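Local coordinates for hypothetical protein (PDB 3V4H) that probably serves as an Hcp-family component of the type VI secretion system, whose members form hexameric rings that stack into the secretion tube, at residues Y120-D134 with E147-V161. Numbering follows the deposited sequence.
Sequences YLTIKFTDVIITRVD and EEIRFSFTKMTQDYV
Glu-147 lays its extended chain beside Val-133, bringing CD to 3.6 Å from Val-133 CG1, while OE2 bonds His-84 and Ser-90. At Glu-148, OE1 takes both NE and NH2 of Arg-150, side-on and near the guanidinium plane; the NE bond measures 2.6 Å to OE1. The Arg-132 guanidinium lies over one face of the guanidinium so gripped, though the close approach of Arg-132 NH1 to Arg-150 NH1 is doubtful in detail. Opposite a classic bulge, Arg-150 O accepts Thr-131 N at 3.0 Å and Arg-132 N only weakly. Arg-132 to Asp-134 also ladder with a strand of a third subunit, continuing the sheet across the interface.

Phe-151, its CG between backbone N and carbonyl carbon (chi1 62°), turns its edge to the face of Phe-125; the planes meet at 86°, with CE1 lying 3.8 Å above the Phe-125 ring. Ser-152 pairs with Ile-129. Phe-153 receives the edge of Phe-125, whose CD1 stands 3.7 Å above the Phe-153 ring centre. Both chains bend together here, and Thr-126 O accepts Thr-154 N and OG1, each at 3.1 Å.

Strands 155-161 and 120-126 run antiparallel, their axes at 169°. Met-156 CE reaches Ile-123 CG2, too closely to be trusted in detail, Gln-158 CG meets Leu-121 CD1 at 3.7 Å, and Tyr-160 CE1 comes to the edge of the Tyr-120 ring. The two chains thus pass together between sheets, a ladder on each side of the corner; buried phenylalanines pack apolar surface there, while Glu-148 probably offsets part of the paired arginines' charge.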
loop_
_atom_site.group_PDB
_atom_site.type_symbol
_atom_site.label_atom_id
_atom_site.label_comp_id
_atom_site.label_asym_id
_atom_site.label_seq_id
_atom_site.Cartn_x
_atom_site.Cartn_y
_atom_site.Cartn_z
ATOM N N TYR A 120 -30.516 9.337 -14.833
ATOM C CA TYR A 120 -31.027 9.687 -13.508
ATOM C C TYR A 120 -30.197 10.746 -12.832
ATOM O O TYR A 120 -30.647 11.333 -11.864
ATOM C CB TYR A 120 -31.207 8.466 -12.624
ATOM C CG TYR A 120 -29.928 7.784 -12.272
ATOM C CD1 TYR A 120 -29.282 8.132 -11.126
ATOM C CD2 TYR A 120 -29.359 6.803 -13.082
ATOM C CE1 TYR A 120 -28.104 7.558 -10.761
ATOM C CE2 TYR A 120 -28.160 6.184 -12.724
ATOM C CZ TYR A 120 -27.541 6.592 -11.535
ATOM O OH TYR A 120 -26.378 6.086 -11.011
ATOM N N LEU A 121 -28.993 11.013 -13.319
ATOM C CA LEU A 121 -28.179 12.101 -12.761
ATOM C C LEU A 121 -27.489 12.878 -13.867
ATOM O O LEU A 121 -26.827 12.304 -14.763
ATOM C CB LEU A 121 -27.136 11.534 -11.801
ATOM C CG LEU A 121 -26.089 12.523 -11.275
ATOM C CD1 LEU A 121 -26.720 13.391 -10.219
ATOM C CD2 LEU A 121 -24.828 11.852 -10.737
ATOM N N THR A 122 -27.641 14.183 -13.839
ATOM C CA THR A 122 -26.970 15.026 -14.797
ATOM C C THR A 122 -26.269 16.121 -14.046
ATOM O O THR A 122 -26.822 16.731 -13.112
ATOM C CB THR A 122 -27.931 15.562 -15.870
ATOM O OG1 THR A 122 -28.793 16.515 -15.279
ATOM C CG2 THR A 122 -28.786 14.465 -16.470
ATOM N N ILE A 123 -25.022 16.366 -14.404
ATOM C CA ILE A 123 -24.296 17.498 -13.833
ATOM C C ILE A 123 -23.834 18.331 -15.002
ATOM O O ILE A 123 -23.211 17.823 -15.943
ATOM C CB ILE A 123 -23.054 17.095 -13.002
ATOM C CG1 ILE A 123 -23.426 16.072 -11.947
ATOM C CG2 ILE A 123 -22.486 18.337 -12.291
ATOM C CD1 ILE A 123 -22.256 15.397 -11.232
ATOM N N LYS A 124 -24.175 19.614 -14.969
ATOM C CA LYS A 124 -23.824 20.494 -16.028
ATOM C C LYS A 124 -22.870 21.495 -15.409
ATOM O O LYS A 124 -23.124 21.963 -14.317
ATOM C CB LYS A 124 -25.068 21.201 -16.538
ATOM C CG LYS A 124 -26.199 20.274 -16.996
ATOM C CD LYS A 124 -27.412 21.110 -17.427
ATOM C CE LYS A 124 -28.686 20.290 -17.606
ATOM N NZ LYS A 124 -28.454 18.923 -18.159
ATOM N N PHE A 125 -21.759 21.769 -16.086
ATOM C CA PHE A 125 -20.774 22.719 -15.616
ATOM C C PHE A 125 -20.654 23.859 -16.620
ATOM O O PHE A 125 -20.843 23.649 -17.828
ATOM C CB PHE A 125 -19.395 22.058 -15.427
ATOM C CG PHE A 125 -19.438 20.703 -14.799
ATOM C CD1 PHE A 125 -19.108 20.518 -13.461
ATOM C CD2 PHE A 125 -19.732 19.584 -15.563
ATOM C CE1 PHE A 125 -19.104 19.258 -12.900
ATOM C CE2 PHE A 125 -19.740 18.317 -14.998
ATOM C CZ PHE A 125 -19.424 18.154 -13.661
ATOM N N THR A 126 -20.336 25.050 -16.105
ATOM C CA THR A 126 -20.158 26.246 -16.897
ATOM C C THR A 126 -18.771 26.838 -16.764
ATOM O O THR A 126 -18.215 26.865 -15.668
ATOM C CB THR A 126 -21.132 27.323 -16.440
ATOM O OG1 THR A 126 -22.433 26.870 -16.754
ATOM C CG2 THR A 126 -20.885 28.661 -17.159
ATOM N N ASP A 127 -18.250 27.332 -17.894
ATOM C CA ASP A 127 -16.956 27.974 -17.962
ATOM C C ASP A 127 -15.851 27.067 -17.433
ATOM O O ASP A 127 -15.263 27.334 -16.386
ATOM C CB ASP A 127 -16.991 29.282 -17.187
ATOM C CG ASP A 127 -15.893 30.198 -17.577
ATOM O OD1 ASP A 127 -15.379 30.052 -18.708
ATOM O OD2 ASP A 127 -15.548 31.076 -16.760
ATOM N N VAL A 128 -15.559 26.022 -18.206
ATOM C CA VAL A 128 -14.648 24.945 -17.808
ATOM C C VAL A 128 -13.228 25.165 -18.352
ATOM O O VAL A 128 -13.053 25.647 -19.485
ATOM C CB VAL A 128 -15.177 23.592 -18.316
ATOM C CG1 VAL A 128 -14.111 22.510 -18.164
ATOM C CG2 VAL A 128 -16.457 23.208 -17.571
ATOM N N ILE A 129 -12.230 24.875 -17.525
ATOM C CA ILE A 129 -10.822 24.896 -17.938
ATOM C C ILE A 129 -10.215 23.544 -17.591
ATOM O O ILE A 129 -10.410 23.033 -16.493
ATOM C CB ILE A 129 -10.028 26.001 -17.239
ATOM C CG1 ILE A 129 -10.601 27.370 -17.625
ATOM C CG2 ILE A 129 -8.541 25.916 -17.590
ATOM C CD1 ILE A 129 -9.959 28.531 -16.905
ATOM N N ILE A 130 -9.525 22.953 -18.554
ATOM C CA ILE A 130 -8.913 21.659 -18.399
ATOM C C ILE A 130 -7.608 21.853 -17.689
ATOM O O ILE A 130 -6.713 22.500 -18.200
ATOM C CB ILE A 130 -8.758 20.954 -19.747
ATOM C CG1 ILE A 130 -10.149 20.759 -20.351
ATOM C CG2 ILE A 130 -8.103 19.565 -19.580
ATOM C CD1 ILE A 130 -10.095 20.352 -21.795
ATOM N N THR A 131 -7.542 21.327 -16.474
ATOM C CA THR A 131 -6.438 21.551 -15.546
ATOM C C THR A 131 -5.403 20.419 -15.540
ATOM O O THR A 131 -4.273 20.614 -15.079
ATOM C CB THR A 131 -7.004 21.622 -14.147
ATOM O OG1 THR A 131 -7.786 20.420 -13.921
ATOM C CG2 THR A 131 -7.883 22.857 -14.038
ATOM N N ARG A 132 -5.785 19.249 -16.041
ATOM C CA ARG A 132 -4.892 18.056 -16.033
ATOM C C ARG A 132 -5.252 17.018 -17.090
ATOM O O ARG A 132 -6.415 16.726 -17.289
ATOM C CB ARG A 132 -4.878 17.401 -14.657
ATOM C CG ARG A 132 -3.459 17.094 -14.183
ATOM C CD ARG A 132 -3.424 16.219 -12.928
ATOM N NE ARG A 132 -3.171 17.033 -11.731
ATOM C CZ ARG A 132 -3.175 16.574 -10.478
ATOM N NH1 ARG A 132 -3.410 15.289 -10.224
ATOM N NH2 ARG A 132 -2.927 17.409 -9.471
ATOM N N VAL A 133 -4.238 16.504 -17.788
ATOM C CA VAL A 133 -4.380 15.382 -18.718
ATOM C C VAL A 133 -3.292 14.327 -18.453
ATOM O O VAL A 133 -2.112 14.580 -18.709
ATOM C CB VAL A 133 -4.271 15.820 -20.194
ATOM C CG1 VAL A 133 -4.562 14.611 -21.094
ATOM C CG2 VAL A 133 -5.193 17.015 -20.502
ATOM N N ASP A 134 -3.682 13.151 -17.936
ATOM C CA ASP A 134 -2.727 12.079 -17.609
ATOM C C ASP A 134 -3.116 10.897 -18.474
ATOM O O ASP A 134 -4.264 10.475 -18.394
ATOM C CB ASP A 134 -2.829 11.646 -16.147
ATOM C CG ASP A 134 -2.368 12.700 -15.170
ATOM O OD1 ASP A 134 -1.140 12.898 -15.043
ATOM O OD2 ASP A 134 -3.214 13.314 -14.484
ATOM N N GLU A 147 -7.051 7.761 -20.355
ATOM C CA GLU A 147 -6.622 9.067 -19.974
ATOM C C GLU A 147 -7.607 9.648 -18.925
ATOM O O GLU A 147 -8.807 9.473 -19.007
ATOM C CB GLU A 147 -6.625 9.871 -21.286
ATOM C CG GLU A 147 -6.599 11.348 -21.207
ATOM C CD GLU A 147 -6.527 11.967 -22.622
ATOM O OE1 GLU A 147 -5.413 11.955 -23.191
ATOM O OE2 GLU A 147 -7.584 12.432 -23.152
ATOM N N GLU A 148 -7.054 10.247 -17.904
ATOM C CA GLU A 148 -7.793 10.905 -16.899
ATOM C C GLU A 148 -7.738 12.397 -17.212
ATOM O O GLU A 148 -6.667 12.950 -17.531
ATOM C CB GLU A 148 -7.195 10.616 -15.533
ATOM C CG GLU A 148 -7.632 11.625 -14.495
ATOM C CD GLU A 148 -7.095 11.348 -13.114
ATOM O OE1 GLU A 148 -6.668 12.369 -12.487
ATOM O OE2 GLU A 148 -7.121 10.140 -12.675
ATOM N N ILE A 149 -8.897 13.038 -17.091
ATOM C CA ILE A 149 -9.070 14.479 -17.308
ATOM C C ILE A 149 -9.706 15.054 -16.039
ATOM O O ILE A 149 -10.641 14.433 -15.475
ATOM C CB ILE A 149 -9.910 14.731 -18.565
ATOM C CG1 ILE A 149 -9.064 14.404 -19.802
ATOM C CG2 ILE A 149 -10.376 16.186 -18.627
ATOM C CD1 ILE A 149 -9.841 13.732 -20.901
ATOM N N ARG A 150 -9.081 16.122 -15.533
ATOM C CA ARG A 150 -9.608 16.989 -14.497
ATOM C C ARG A 150 -9.892 18.375 -15.046
ATOM O O ARG A 150 -9.170 18.842 -15.925
ATOM C CB ARG A 150 -8.585 17.170 -13.403
ATOM C CG ARG A 150 -8.120 15.836 -12.903
ATOM C CD ARG A 150 -7.418 15.920 -11.579
ATOM N NE ARG A 150 -6.987 14.579 -11.195
ATOM C CZ ARG A 150 -6.330 14.295 -10.082
ATOM N NH1 ARG A 150 -6.016 15.258 -9.219
ATOM N NH2 ARG A 150 -5.989 13.037 -9.832
ATOM N N PHE A 151 -10.935 19.027 -14.547
ATOM C CA PHE A 151 -11.263 20.393 -15.015
ATOM C C PHE A 151 -11.849 21.319 -13.967
ATOM O O PHE A 151 -12.458 20.885 -12.979
ATOM C CB PHE A 151 -12.131 20.376 -16.287
ATOM C CG PHE A 151 -13.498 19.707 -16.145
ATOM C CD1 PHE A 151 -14.553 20.355 -15.542
ATOM C CD2 PHE A 151 -13.738 18.486 -16.724
ATOM C CE1 PHE A 151 -15.811 19.784 -15.486
ATOM C CE2 PHE A 151 -14.993 17.892 -16.663
ATOM C CZ PHE A 151 -16.033 18.562 -16.056
ATOM N N SER A 152 -11.559 22.597 -14.173
ATOM C CA SER A 152 -12.084 23.733 -13.413
ATOM C C SER A 152 -13.472 24.091 -13.852
ATOM O O SER A 152 -13.806 23.807 -14.988
ATOM C CB SER A 152 -11.273 24.969 -13.772
ATOM O OG SER A 152 -10.537 25.305 -12.662
ATOM N N PHE A 153 -14.237 24.794 -13.003
ATOM C CA PHE A 153 -15.511 25.382 -13.439
ATOM C C PHE A 153 -15.963 26.514 -12.503
ATOM O O PHE A 153 -15.570 26.591 -11.334
ATOM C CB PHE A 153 -16.600 24.300 -13.624
ATOM C CG PHE A 153 -16.808 23.442 -12.410
ATOM C CD1 PHE A 153 -17.714 23.817 -11.414
ATOM C CD2 PHE A 153 -16.071 22.289 -12.232
ATOM C CE1 PHE A 153 -17.878 23.062 -10.271
ATOM C CE2 PHE A 153 -16.251 21.493 -11.106
ATOM C CZ PHE A 153 -17.141 21.872 -10.127
ATOM N N THR A 154 -16.736 27.455 -13.033
ATOM C CA THR A 154 -17.215 28.561 -12.214
ATOM C C THR A 154 -18.594 28.286 -11.623
ATOM O O THR A 154 -18.909 28.804 -10.571
ATOM C CB THR A 154 -17.179 29.882 -13.009
ATOM O OG1 THR A 154 -17.740 29.648 -14.302
ATOM C CG2 THR A 154 -15.735 30.341 -13.171
ATOM N N LYS A 155 -19.404 27.470 -12.299
ATOM C CA LYS A 155 -20.726 27.082 -11.817
ATOM C C LYS A 155 -21.010 25.645 -12.179
ATOM O O LYS A 155 -20.420 25.112 -13.120
ATOM C CB LYS A 155 -21.821 27.931 -12.455
ATOM C CG LYS A 155 -21.605 29.422 -12.283
ATOM C CD LYS A 155 -22.801 30.219 -12.771
ATOM C CE LYS A 155 -22.678 30.660 -14.219
ATOM N NZ LYS A 155 -23.502 31.874 -14.410
ATOM N N MET A 156 -21.918 25.031 -11.426
ATOM C CA MET A 156 -22.449 23.724 -11.785
ATOM C C MET A 156 -23.894 23.570 -11.343
ATOM O O MET A 156 -24.315 24.198 -10.389
ATOM C CB MET A 156 -21.602 22.607 -11.133
ATOM C CG MET A 156 -21.593 22.539 -9.606
ATOM S SD MET A 156 -23.036 21.754 -8.841
ATOM C CE MET A 156 -23.147 20.306 -9.839
ATOM N N THR A 157 -24.624 22.671 -11.996
ATOM C CA THR A 157 -25.946 22.252 -11.548
ATOM C C THR A 157 -25.965 20.747 -11.472
ATOM O O THR A 157 -25.424 20.089 -12.360
ATOM C CB THR A 157 -27.005 22.746 -12.524
ATOM O OG1 THR A 157 -27.182 24.164 -12.327
ATOM C CG2 THR A 157 -28.347 22.068 -12.288
ATOM N N GLN A 158 -26.562 20.186 -10.420
ATOM C CA GLN A 158 -26.702 18.740 -10.342
ATOM C C GLN A 158 -28.164 18.424 -10.211
ATOM O O GLN A 158 -28.822 18.920 -9.287
ATOM C CB GLN A 158 -25.915 18.204 -9.124
ATOM C CG GLN A 158 -26.008 16.721 -8.877
ATOM C CD GLN A 158 -25.561 16.350 -7.460
ATOM O OE1 GLN A 158 -26.083 16.872 -6.484
ATOM N NE2 GLN A 158 -24.584 15.478 -7.360
ATOM N N ASP A 159 -28.670 17.600 -11.132
ATOM C CA ASP A 159 -30.067 17.158 -11.127
ATOM C C ASP A 159 -30.162 15.664 -10.950
ATOM O O ASP A 159 -29.536 14.905 -11.711
ATOM C CB ASP A 159 -30.741 17.481 -12.451
ATOM C CG ASP A 159 -30.879 18.990 -12.720
ATOM O OD1 ASP A 159 -31.249 19.783 -11.832
ATOM O OD2 ASP A 159 -30.602 19.370 -13.863
ATOM N N TYR A 160 -30.926 15.230 -9.955
ATOM C CA TYR A 160 -31.244 13.823 -9.791
ATOM C C TYR A 160 -32.732 13.603 -10.103
ATOM O O TYR A 160 -33.626 14.265 -9.522
ATOM C CB TYR A 160 -30.900 13.427 -8.334
ATOM C CG TYR A 160 -31.236 11.994 -8.010
ATOM C CD1 TYR A 160 -30.295 11.010 -8.164
ATOM C CD2 TYR A 160 -32.509 11.625 -7.565
ATOM C CE1 TYR A 160 -30.607 9.687 -7.938
ATOM C CE2 TYR A 160 -32.832 10.291 -7.329
ATOM C CZ TYR A 160 -31.836 9.329 -7.505
ATOM O OH TYR A 160 -32.079 7.983 -7.254
ATOM N N VAL A 161 -32.998 12.689 -11.010
ATOM C CA VAL A 161 -34.300 12.517 -11.585
ATOM C C VAL A 161 -34.910 11.278 -10.937
ATOM O O VAL A 161 -34.303 10.223 -10.978
ATOM C CB VAL A 161 -34.169 12.330 -13.124
ATOM C CG1 VAL A 161 -35.511 11.976 -13.750
ATOM C CG2 VAL A 161 -33.575 13.578 -13.803
#